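Local structure of glycogen synthase (Cyanobacterium sp. CLg1, 6GNF) at residues E49-I54 with K527-Y532; A268-V271 with F275-E278. The protein belongs to the bacterial glycogen (starch) synthase family and adopts the GT-B fold, with two Rossmann-like domains facing each other across a cleft. All coordinates share one frame; numbering follows the deposited sequence.

Contact 1: E49-I54 with K527-Y532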
loop_
_atom_site.group_PDB
_atom_site.type_symbol
_atom_site.label_atom_id
_atom_site.label_comp_id
_atom_site.label_asym_id
_atom_site.label_seq_id
_atom_site.Cartn_x
_atom_site.Cartn_y
_atom_site.Cartn_z
ATOM N N GLU A 49 -5.707 -9.745 -11.432
ATOM C CA GLU A 49 -5.223 -10.878 -12.221
ATOM C C GLU A 49 -5.826 -12.191 -11.740
ATOM O O GLU A 49 -6.190 -13.034 -12.546
ATOM C CB GLU A 49 -3.690 -10.945 -12.229
ATOM C CG GLU A 49 -3.066 -9.908 -13.155
ATOM C CD GLU A 49 -1.544 -9.900 -13.188
ATOM O OE1 GLU A 49 -0.989 -8.942 -13.772
ATOM O OE2 GLU A 49 -0.898 -10.785 -12.592
ATOM N N GLU A 50 -5.973 -12.342 -10.427
ATOM C CA GLU A 50 -6.558 -13.564 -9.862
ATOM C C GLU A 50 -8.047 -13.632 -10.191
ATOM O O GLU A 50 -8.565 -14.680 -10.535
ATOM C CB GLU A 50 -6.339 -13.622 -8.346
ATOM C CG GLU A 50 -6.923 -14.856 -7.662
ATOM C CD GLU A 50 -6.283 -16.167 -8.106
ATOM O OE1 GLU A 50 -5.145 -16.133 -8.627
ATOM O OE2 GLU A 50 -6.924 -17.241 -7.942
ATOM N N LEU A 51 -8.725 -12.499 -10.104
ATOM C CA LEU A 51 -10.150 -12.439 -10.438
ATOM C C LEU A 51 -10.415 -12.771 -11.902
ATOM O O LEU A 51 -11.435 -13.380 -12.217
ATOM C CB LEU A 51 -10.718 -11.065 -10.079
ATOM C CG LEU A 51 -10.779 -10.793 -8.569
ATOM C CD1 LEU A 51 -11.001 -9.326 -8.270
ATOM C CD2 LEU A 51 -11.869 -11.617 -7.911
ATOM N N ALA A 52 -9.526 -12.328 -12.790
ATOM C CA ALA A 52 -9.625 -12.672 -14.213
ATOM C C ALA A 52 -9.390 -14.153 -14.435
ATOM O O ALA A 52 -10.062 -14.768 -15.252
ATOM C CB ALA A 52 -8.629 -11.858 -15.024
ATOM N N LYS A 53 -8.431 -14.706 -13.698
ATOM C CA LYS A 53 -8.099 -16.130 -13.752
ATOM C C LYS A 53 -9.310 -16.998 -13.400
ATOM O O LYS A 53 -9.626 -17.929 -14.105
ATOM C CB LYS A 53 -6.930 -16.410 -12.801
ATOM C CG LYS A 53 -6.003 -17.537 -13.229
ATOM C CD LYS A 53 -4.595 -17.339 -12.671
ATOM C CE LYS A 53 -4.484 -17.775 -11.216
ATOM N NZ LYS A 53 -4.292 -19.253 -11.076
ATOM N N ILE A 54 -10.047 -16.611 -12.364
ATOM C CA ILE A 54 -11.285 -17.291 -11.969
ATOM C C ILE A 54 -12.369 -17.195 -13.049
ATOM O O ILE A 54 -13.261 -18.032 -13.077
ATOM C CB ILE A 54 -11.869 -16.685 -10.669
ATOM C CG1 ILE A 54 -10.942 -16.908 -9.483
ATOM C CG2 ILE A 54 -13.230 -17.293 -10.337
ATOM C CD1 ILE A 54 -11.240 -15.963 -8.336
ATOM N N LYS A 527 -7.272 -17.635 -2.120
ATOM C CA LYS A 527 -8.277 -17.598 -1.047
ATOM C C LYS A 527 -8.896 -16.224 -0.801
ATOM O O LYS A 527 -10.105 -16.143 -0.595
ATOM C CB LYS A 527 -7.693 -18.118 0.267
ATOM C CG LYS A 527 -7.436 -19.612 0.273
ATOM C CD LYS A 527 -6.558 -20.004 1.448
ATOM C CE LYS A 527 -5.982 -21.402 1.284
ATOM N NZ LYS A 527 -7.024 -22.456 1.426
ATOM N N PRO A 528 -8.068 -15.172 -0.708
ATOM C CA PRO A 528 -8.693 -13.868 -0.512
ATOM C C PRO A 528 -9.544 -13.416 -1.701
ATOM O O PRO A 528 -10.620 -12.855 -1.490
ATOM C CB PRO A 528 -7.507 -12.923 -0.277
ATOM C CG PRO A 528 -6.300 -13.677 -0.681
ATOM C CD PRO A 528 -6.618 -15.122 -0.489
ATOM N N ALA A 529 -9.112 -13.712 -2.923
ATOM C CA ALA A 529 -9.895 -13.343 -4.114
ATOM C C ALA A 529 -11.276 -13.969 -4.037
ATOM O O ALA A 529 -12.275 -13.329 -4.360
ATOM C CB ALA A 529 -9.197 -13.791 -5.383
ATOM N N ALA A 530 -11.320 -15.227 -3.617
ATOM C CA ALA A 530 -12.583 -15.941 -3.441
ATOM C C ALA A 530 -13.509 -15.240 -2.439
ATOM O O ALA A 530 -14.721 -15.241 -2.613
ATOM C CB ALA A 530 -12.319 -17.374 -3.011
ATOM N N LYS A 531 -12.934 -14.637 -1.400
ATOM C CA LYS A 531 -13.717 -13.878 -0.434
ATOM C C LYS A 531 -14.262 -12.599 -1.040
ATOM O O LYS A 531 -15.389 -12.225 -0.751
ATOM C CB LYS A 531 -12.889 -13.513 0.784
ATOM C CG LYS A 531 -12.527 -14.673 1.680
ATOM C CD LYS A 531 -11.758 -14.130 2.873
ATOM C CE LYS A 531 -10.944 -15.196 3.565
ATOM N NZ LYS A 531 -11.842 -16.184 4.212
ATOM N N TYR A 532 -13.452 -11.911 -1.846
ATOM C CA TYR A 532 -13.936 -10.741 -2.585
ATOM C C TYR A 532 -15.119 -11.121 -3.488
ATOM O O TYR A 532 -16.152 -10.442 -3.508
ATOM C CB TYR A 532 -12.814 -10.108 -3.423
ATOM C CG TYR A 532 -11.885 -9.196 -2.652
ATOM C CD1 TYR A 532 -12.189 -7.851 -2.476
ATOM C CD2 TYR A 532 -10.691 -9.670 -2.118
ATOM C CE1 TYR A 532 -11.336 -7.013 -1.773
ATOM C CE2 TYR A 532 -9.833 -8.841 -1.420
ATOM C CZ TYR A 532 -10.152 -7.520 -1.246
ATOM O OH TYR A 532 -9.258 -6.731 -0.539
#

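Contact 2: A268-V271 with F275-E278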
loop_
_atom_site.group_PDB
_atom_site.type_symbol
_atom_site.label_atom_id
_atom_site.label_comp_id
_atom_site.label_asym_id
_atom_site.label_seq_id
_atom_site.Cartn_x
_atom_site.Cartn_y
_atom_site.Cartn_z
ATOM N N ALA A 268 -17.917 -1.125 2.404
ATOM C CA ALA A 268 -16.568 -0.702 2.736
ATOM C C ALA A 268 -15.756 -1.913 3.167
ATOM O O ALA A 268 -16.204 -2.700 3.988
ATOM C CB ALA A 268 -16.613 0.331 3.845
ATOM N N LEU A 269 -14.595 -2.094 2.541
ATOM C CA LEU A 269 -13.688 -3.195 2.849
ATOM C C LEU A 269 -12.305 -2.662 3.161
ATOM O O LEU A 269 -11.948 -1.534 2.798
ATOM C CB LEU A 269 -13.564 -4.142 1.652
ATOM C CG LEU A 269 -14.823 -4.828 1.126
ATOM C CD1 LEU A 269 -14.512 -5.626 -0.124
ATOM C CD2 LEU A 269 -15.416 -5.731 2.189
ATOM N N THR A 270 -11.501 -3.494 3.813
ATOM C CA THR A 270 -10.090 -3.170 4.004
ATOM C C THR A 270 -9.207 -4.425 3.929
ATOM O O THR A 270 -9.704 -5.520 3.642
ATOM C CB THR A 270 -9.866 -2.356 5.293
ATOM O OG1 THR A 270 -8.533 -1.825 5.293
ATOM C CG2 THR A 270 -10.105 -3.201 6.531
ATOM N N VAL A 271 -7.910 -4.262 4.186
ATOM C CA VAL A 271 -6.926 -5.240 3.742
ATOM C C VAL A 271 -6.426 -6.211 4.830
ATOM O O VAL A 271 -5.462 -6.946 4.612
ATOM C CB VAL A 271 -5.759 -4.541 3.019
ATOM C CG1 VAL A 271 -6.254 -3.934 1.714
ATOM C CG2 VAL A 271 -5.123 -3.465 3.888
ATOM N N PHE A 275 -6.993 -5.174 11.101
ATOM C CA PHE A 275 -6.973 -3.737 10.831
ATOM C C PHE A 275 -8.384 -3.157 10.858
ATOM O O PHE A 275 -8.598 -2.077 11.410
ATOM C CB PHE A 275 -6.307 -3.431 9.497
ATOM C CG PHE A 275 -6.236 -1.959 9.181
ATOM C CD1 PHE A 275 -5.596 -1.082 10.048
ATOM C CD2 PHE A 275 -6.796 -1.457 8.021
ATOM C CE1 PHE A 275 -5.524 0.269 9.762
ATOM C CE2 PHE A 275 -6.727 -0.107 7.728
ATOM C CZ PHE A 275 -6.089 0.757 8.599
ATOM N N ALA A 276 -9.340 -3.887 10.283
ATOM C CA ALA A 276 -10.742 -3.453 10.282
ATOM C C ALA A 276 -11.218 -3.264 11.720
ATOM O O ALA A 276 -11.873 -2.277 12.049
ATOM C CB ALA A 276 -11.613 -4.482 9.572
ATOM N N HIS A 277 -10.863 -4.231 12.559
ATOM C CA HIS A 277 -11.136 -4.184 13.985
ATOM C C HIS A 277 -10.537 -2.937 14.629
ATOM O O HIS A 277 -11.190 -2.287 15.426
ATOM C CB HIS A 277 -10.553 -5.435 14.632
ATOM C CG HIS A 277 -11.043 -5.681 16.013
ATOM N ND1 HIS A 277 -10.814 -4.786 17.037
ATOM C CD2 HIS A 277 -11.669 -6.744 16.575
ATOM C CE1 HIS A 277 -11.315 -5.265 18.158
ATOM N NE2 HIS A 277 -11.840 -6.450 17.905
ATOM N N GLU A 278 -9.282 -2.635 14.306
ATOM C CA GLU A 278 -8.611 -1.462 14.871
ATOM C C GLU A 278 -9.304 -0.180 14.461
ATOM O O GLU A 278 -9.523 0.703 15.286
ATOM C CB GLU A 278 -7.151 -1.403 14.432
ATOM C CG GLU A 278 -6.255 -2.404 15.138
ATOM C CD GLU A 278 -4.862 -2.490 14.549
ATOM O OE1 GLU A 278 -4.657 -2.100 13.384
ATOM O OE2 GLU A 278 -3.973 -2.951 15.293
#

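Contact 1: E49-I54 with K527-Y532
Ala529 directs its methyl group toward helix 39-54, between the side chains of Glu50, Leu51 and Ile54. The closest touch is 3.4 Å, from Glu50 CG to Ala529 CB. A chi1 of 180° swings CG away from the Glu50 amide nitrogen, and the chain then bends at chi2. The methylene therefore lies against the methyl, while the carboxylate turns aside and touches none of 527-532. Leu51 comes from another side. One branch does the touching: CD2 sits 4.0 Å from Ala529 O and 4.3 Å from Ala529 CB, while CD1 lies farther off. Ile54 is stretched out, and its end atom CD1 reaches to 4.2 Å from Ala529 CB.

Leu47, one turn before Glu50 and Leu51, also touches Ala529. Residues 47, 50, 51 and 54 thus form the diamond of a helix surface, and Ala529 enters it as a knob into a hole. The two helix segments are far from parallel: their directions differ by 75° and their axes come within 9.7 Å. The small alanine allows Leu51 and Ala529 to bring their CA atoms to 6.4 Å. The contact seats the C-terminal helix 526-540 on the N-terminal domain, the usual return of the chain in GT-B proteins. Trp525 and Lys526 also touch Glu50, and Val533 meets Leu51.

The chemistry is van der Waals packing, and even the acidic residue contributes its aliphatic part. The joint rests on the close fit of alkyl groups, not on directional bonds between the segments. Its Leu51 side is buried, and its Ile54 side reaches the surface.

Contact 2: A268-V271 with F275-E278
Thr270 and Ala276 are the nearest backbone positions of the two segments, with CA atoms 6.3 Å apart. Residues 268-270 end a strand, and Thr270 is still fully extended. Val271 leaves the extended form (psi 13°), and the chain turns directly into the helix that holds 275-278. Ser272 in this turn hydrogen-bonds through OG to the backbone N of Phe275.

Thr270 is the residue of the strand that faces the helix, and its two branches do different work. CG2 packs mainly on Ala276, with its methyl carbon 3.6 Å from Ala276 CB, and also comes near Phe275 CD2. OG1 stands at the edge of the Phe275 ring, near the ring plane, 3.3 Å from CD2 and 3.5 Å from CE2. The side chains of Thr270 and Phe275 cross at about a right angle.

The strand is one of the parallel strands in the Rossmann-like sheet of the N-terminal domain, between strands 195-200 and 298-300. The turn after it lies at the C-terminal edge of that sheet, where such folds place their sites. Here Val271 lines the glycan pocket and touches the bound AC1 unit. The side chain of Phe275 is about 8 Å from the bound AC1.

The strongest polar partner of the Thr270 hydroxyl is Leu200 O, to which it donates a hydrogen bond. Its approach to the ring edge is a close contact, not a hydrogen bond. With chi1 at -179°, Phe275 brings the CD2-CE2 edge of its ring to Thr270 OG1. Glu278 OE1 lies in the ring plane at the CD1 edge, 3.6 Å from CD1. Its other oxygen, OE2, is hydrogen-bonded to Gly456 N, while Leu200 and Pro435 also touch the Phe275 side chain.

How the contacts relate
Contact 2 is fully buried and lies nearer the middle of the chain. Contact 1 is only partly buried, with Ile54 exposed at its margin. Their centres are 19 Å apart, and contact 2 falls inside the long chain loop that contact 1 closes. They hold different elements but meet: Tyr532 CE1 of helix 526-540 lies 3.8 Å from Leu269 CD1. Strand 267-270 thus sends Leu269 to the C-terminal helix and Thr270 to helix 273-281. Contact 1 joins two helices distant in sequence by apolar packing. Contact 2 joins neighbours in sequence, and adds a hydroxyl at a ring edge, beside Val271 of the glycan pocket.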